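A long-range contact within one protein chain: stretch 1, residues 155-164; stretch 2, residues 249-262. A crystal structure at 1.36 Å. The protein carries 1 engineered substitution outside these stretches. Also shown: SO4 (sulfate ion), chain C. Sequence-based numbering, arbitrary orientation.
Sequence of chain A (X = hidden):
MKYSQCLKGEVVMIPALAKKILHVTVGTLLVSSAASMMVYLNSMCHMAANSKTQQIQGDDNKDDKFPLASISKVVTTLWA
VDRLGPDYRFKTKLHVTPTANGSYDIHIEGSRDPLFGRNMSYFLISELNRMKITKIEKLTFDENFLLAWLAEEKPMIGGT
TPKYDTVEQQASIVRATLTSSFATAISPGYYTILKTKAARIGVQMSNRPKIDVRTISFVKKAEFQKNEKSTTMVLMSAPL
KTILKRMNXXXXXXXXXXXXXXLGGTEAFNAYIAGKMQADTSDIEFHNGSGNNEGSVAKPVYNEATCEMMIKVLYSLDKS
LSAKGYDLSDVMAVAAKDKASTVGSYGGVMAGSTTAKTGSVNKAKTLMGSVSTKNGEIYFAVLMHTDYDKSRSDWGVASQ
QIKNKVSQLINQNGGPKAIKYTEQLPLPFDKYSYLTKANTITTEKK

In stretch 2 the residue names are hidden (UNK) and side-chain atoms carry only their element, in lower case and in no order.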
# COMPACT_ATOMS: atom_id res chain seq x y z
N PRO A 155 -5.29 -10.71 5.28
CA PRO A 155 -6.15 -9.64 4.78
C PRO A 155 -6.22 -8.38 5.64
O PRO A 155 -7.08 -7.53 5.39
CB PRO A 155 -7.52 -10.32 4.77
CG PRO A 155 -7.46 -11.21 5.96
CD PRO A 155 -6.05 -11.71 6.04
N MET A 156 -5.36 -8.22 6.64
CA MET A 156 -5.46 -7.05 7.51
C MET A 156 -4.99 -5.77 6.83
O MET A 156 -5.45 -4.68 7.19
CB MET A 156 -4.66 -7.25 8.79
CG MET A 156 -5.13 -8.41 9.62
SD MET A 156 -4.59 -8.21 11.34
CE MET A 156 -5.91 -7.18 11.91
N ILE A 157 -4.07 -5.88 5.89
CA ILE A 157 -3.58 -4.71 5.15
C ILE A 157 -4.78 -3.94 4.57
O ILE A 157 -4.89 -2.71 4.71
CB ILE A 157 -2.59 -5.10 4.02
CG1 ILE A 157 -1.26 -5.61 4.60
CG2 ILE A 157 -2.34 -3.92 3.08
CD1 ILE A 157 -0.44 -6.42 3.64
N GLY A 158 -5.68 -4.66 3.92
CA GLY A 158 -6.80 -4.02 3.21
C GLY A 158 -8.15 -4.21 3.85
O GLY A 158 -9.17 -3.80 3.27
N GLY A 159 -8.19 -4.81 5.03
CA GLY A 159 -9.44 -5.18 5.68
C GLY A 159 -9.96 -4.14 6.63
O GLY A 159 -9.39 -3.06 6.80
N THR A 160 -11.09 -4.48 7.24
CA THR A 160 -11.69 -3.64 8.27
C THR A 160 -10.94 -3.95 9.55
O THR A 160 -10.99 -5.07 10.04
CB THR A 160 -13.19 -3.94 8.43
OG1 THR A 160 -13.85 -3.58 7.21
CG2 THR A 160 -13.77 -3.14 9.58
N THR A 161 -10.26 -2.96 10.10
CA THR A 161 -9.48 -3.14 11.30
C THR A 161 -10.42 -3.41 12.47
O THR A 161 -11.37 -2.65 12.69
CB THR A 161 -8.65 -1.88 11.58
OG1 THR A 161 -7.86 -1.60 10.40
CG2 THR A 161 -7.78 -2.04 12.78
N PRO A 162 -10.16 -4.48 13.24
CA PRO A 162 -11.03 -4.73 14.37
C PRO A 162 -11.04 -3.55 15.31
O PRO A 162 -10.00 -3.02 15.67
CB PRO A 162 -10.44 -5.98 15.00
CG PRO A 162 -9.70 -6.65 13.92
CD PRO A 162 -9.17 -5.55 13.06
N LYS A 163 -12.24 -3.12 15.68
CA LYS A 163 -12.44 -2.02 16.60
C LYS A 163 -13.10 -2.61 17.85
O LYS A 163 -14.26 -3.01 17.83
CB LYS A 163 -13.29 -0.94 15.94
CG LYS A 163 -13.44 0.32 16.78
CD LYS A 163 -13.97 1.49 15.95
CE LYS A 163 -14.23 2.73 16.80
NZ LYS A 163 -13.11 3.03 17.75
N TYR A 164 -12.33 -2.70 18.94
CA TYR A 164 -12.80 -3.32 20.18
C TYR A 164 -13.53 -2.29 21.02
O TYR A 164 -12.95 -1.30 21.49
CB TYR A 164 -11.64 -3.91 20.95
CG TYR A 164 -10.85 -4.92 20.14
CD1 TYR A 164 -11.42 -6.10 19.68
CD2 TYR A 164 -9.53 -4.68 19.82
CE1 TYR A 164 -10.70 -7.02 18.92
CE2 TYR A 164 -8.80 -5.58 19.06
CZ TYR A 164 -9.37 -6.75 18.62
OH TYR A 164 -8.65 -7.67 17.88
N UNK A 249 3.74 2.22 2.38
CA UNK A 249 4.16 1.35 1.27
C UNK A 249 3.03 0.35 0.97
O UNK A 249 2.65 0.18 -0.21
c UNK A 249 5.42 0.54 1.62
o UNK A 249 6.76 2.36 0.83
c UNK A 249 6.72 1.28 1.39
n UNK A 249 7.82 0.67 1.86
N UNK A 250 2.52 -0.27 2.03
CA UNK A 250 1.52 -1.34 1.91
C UNK A 250 0.11 -0.80 1.72
O UNK A 250 -0.74 -1.50 1.21
c UNK A 250 2.49 -3.84 4.66
n UNK A 250 2.75 -5.12 4.46
c UNK A 250 1.50 -2.16 3.19
o UNK A 250 2.06 -3.41 5.74
c UNK A 250 2.75 -2.93 3.51
N UNK A 251 -0.15 0.42 2.19
CA UNK A 251 -1.49 0.95 2.43
C UNK A 251 -2.15 0.15 3.57
O UNK A 251 -3.26 -0.37 3.46
c UNK A 251 -2.35 0.96 1.18
o UNK A 251 -3.39 1.92 1.38
N UNK A 252 -1.47 0.08 4.70
CA UNK A 252 -1.84 -0.82 5.78
C UNK A 252 -2.94 -0.21 6.68
O UNK A 252 -2.66 0.71 7.46
c UNK A 252 -0.88 -2.23 7.62
o UNK A 252 -1.87 -2.14 8.36
n UNK A 252 -0.03 -3.24 7.65
c UNK A 252 -0.59 -1.17 6.62
N UNK A 253 -4.15 -0.75 6.57
CA UNK A 253 -5.28 -0.24 7.35
C UNK A 253 -5.09 -0.42 8.85
O UNK A 253 -5.51 0.45 9.63
n UNK A 253 -8.03 -1.19 5.08
o UNK A 253 -6.45 0.37 4.89
c UNK A 253 -7.00 -0.51 5.54
c UNK A 253 -6.56 -0.91 6.92
N UNK A 254 -4.52 -1.55 9.25
CA UNK A 254 -4.35 -1.84 10.67
C UNK A 254 -3.49 -0.79 11.34
O UNK A 254 -3.84 -0.26 12.44
c UNK A 254 -2.94 -4.05 15.07
c UNK A 254 -4.43 -4.10 13.20
c UNK A 254 -4.18 -4.35 14.53
c UNK A 254 -1.98 -3.50 14.26
c UNK A 254 -3.47 -3.55 12.35
o UNK A 254 -2.72 -4.26 16.39
c UNK A 254 -2.23 -3.24 12.92
c UNK A 254 -3.75 -3.26 10.91
N UNK A 255 -2.35 -0.49 10.71
CA UNK A 255 -1.46 0.51 11.30
C UNK A 255 -2.17 1.87 11.36
O UNK A 255 -2.12 2.58 12.37
c UNK A 255 0.78 1.70 11.18
c UNK A 255 0.63 -0.70 10.51
c UNK A 255 1.85 -0.70 9.61
c UNK A 255 -0.12 0.64 10.56
N UNK A 256 -2.80 2.25 10.25
CA UNK A 256 -3.40 3.59 10.16
C UNK A 256 -4.52 3.74 11.18
O UNK A 256 -4.63 4.79 11.85
c UNK A 256 -3.92 3.84 8.76
N UNK A 257 -5.40 2.75 11.26
CA UNK A 257 -6.55 2.85 12.16
C UNK A 257 -6.10 2.87 13.62
O UNK A 257 -6.62 3.62 14.42
o UNK A 257 -8.61 0.94 9.92
c UNK A 257 -8.30 1.93 10.59
o UNK A 257 -8.62 3.10 10.27
c UNK A 257 -7.57 1.73 11.88
N UNK A 258 -5.07 2.08 13.95
CA UNK A 258 -4.59 2.08 15.30
C UNK A 258 -3.86 3.36 15.69
O UNK A 258 -3.99 3.79 16.81
o UNK A 258 -5.18 -0.41 17.07
n UNK A 258 -4.98 -1.19 14.96
c UNK A 258 -3.77 0.82 15.61
c UNK A 258 -4.68 -0.34 15.95
N UNK A 259 -3.11 3.95 14.76
CA UNK A 259 -2.51 5.25 15.04
C UNK A 259 -3.62 6.26 15.34
O UNK A 259 -3.51 7.03 16.29
c UNK A 259 -1.65 5.74 13.90
c UNK A 259 0.64 5.48 14.95
c UNK A 259 -0.27 5.10 13.78
c UNK A 259 0.37 5.46 12.47
N UNK A 260 -4.67 6.29 14.51
CA UNK A 260 -5.76 7.25 14.66
C UNK A 260 -6.46 7.07 15.99
O UNK A 260 -6.74 8.06 16.69
c UNK A 260 -8.92 9.93 12.42
o UNK A 260 -11.21 10.34 12.70
c UNK A 260 -7.80 9.13 12.61
c UNK A 260 -10.13 9.55 12.95
c UNK A 260 -6.69 7.07 13.49
c UNK A 260 -9.11 7.59 13.87
c UNK A 260 -7.87 7.96 13.34
c UNK A 260 -10.23 8.37 13.66
N UNK A 261 -6.73 5.83 16.39
CA UNK A 261 -7.34 5.59 17.68
C UNK A 261 -6.41 5.93 18.83
O UNK A 261 -6.82 6.54 19.82
c UNK A 261 -9.86 4.55 16.31
c UNK A 261 -8.87 3.77 16.83
n UNK A 261 -10.66 3.82 15.45
c UNK A 261 -8.36 1.26 16.33
c UNK A 261 -9.04 2.47 16.23
c UNK A 261 -7.81 4.14 17.80
c UNK A 261 -8.80 0.18 15.56
c UNK A 261 -10.59 1.46 14.63
c UNK A 261 -10.15 2.55 15.36
c UNK A 261 -9.90 0.29 14.74
N UNK A 262 -5.14 5.57 18.69
CA UNK A 262 -4.15 5.91 19.72
C UNK A 262 -4.10 7.40 20.02
O UNK A 262 -3.89 7.77 21.16
o UNK A 262 -3.26 3.22 19.81
c UNK A 262 -2.44 4.03 19.37
c UNK A 262 -2.72 5.52 19.29
n UNK A 262 -1.24 3.68 18.95
S SO4 C . -4.51 1.31 -1.94
O1 SO4 C . -4.09 -0.10 -2.23
O2 SO4 C . -5.34 1.89 -3.00
O3 SO4 C . -5.18 1.31 -0.55
O4 SO4 C . -3.31 2.14 -1.74
O HOH W 1 -10.79 -0.26 8.96
O HOH W 2 -7.35 -3.55 15.83

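Position 249 carries two side-chain carbons, the second bearing one oxygen and one nitrogen, and lies out of reach of stretch 1; this short amide is Asn249. At 250 three carbons end in the same amide group, one methylene longer, and the nitrogen approaches Ile157 CD1 at 3.5 Å: Gln250. Position 251 has one carbon and one oxygen, which hydrogen-bonds to a sulfate oxygen. It is Ser251, the first residue after the preceding helix to leave helical phi/psi, with positive phi; its OG donates to SO4 O3 at 2.7 Å.

At 252 two carbons carry an oxygen and a nitrogen, and the oxygen accepts from the backbone N of position 255 at 2.9 Å. This is Asn252, the N-cap of the next helix; its ND2 donates to Gln250 OE1 (2.8 Å). Position 253 has the same composition and points toward stretch 1, its side-chain nitrogen 2.9 Å from Gly159 O. An acid would have no donor for that carbonyl, so the residue is Asn253.

Position 254 shows one carbon and a six-carbon ring bearing an oxygen, with a ring carbon 3.7 Å from Met156 CE: Tyr254. Position 255 has four carbons forked at the first, one arm two carbons long: Ile255. The single carbon at 256 makes Ala256; neither touches stretch 1.

At 257 the second of two carbons carries two oxygens, one of them 2.7 Å from Thr161 OG1: Asp257. Position 258 has two carbons, the second carrying one oxygen and one nitrogen, the nitrogen 3.6 Å from Thr161 CG2; it is Asn258, whose ND2 also donates to Tyr254 O (2.9 Å).

Position 259 has four carbons forked at the second, Leu259; position 260 has one carbon and then a six-carbon ring bearing an oxygen, Tyr260; both are remote from stretch 1. At 261, fused five- and six-membered rings hold eight carbons and one nitrogen, a ring carbon lying 3.4 Å from Pro162 O: Trp261. Position 262, out of reach, has two carbons, an oxygen and a nitrogen: Asn262.

The contact joins an irregular segment to the start and one side of a helix. Asn253 engages the segment twice, N donating to Ile157 O (2.8 Å) and ND2 to Gly159 O (2.9 Å), both nearly linear. One helical turn on, Thr161 OG1 donates to Asp257 OD2 (2.7 Å), and a water that accepts from Thr161 N and donates to Asp257 OD2 reinforces the link. A further turn along, Lys163 NZ sits over the Trp261 face, 3.8 Å from the five-membered ring centroid, a cation-pi interaction.

Stretch 2 (249-262) NQSNNYIADNLYWN
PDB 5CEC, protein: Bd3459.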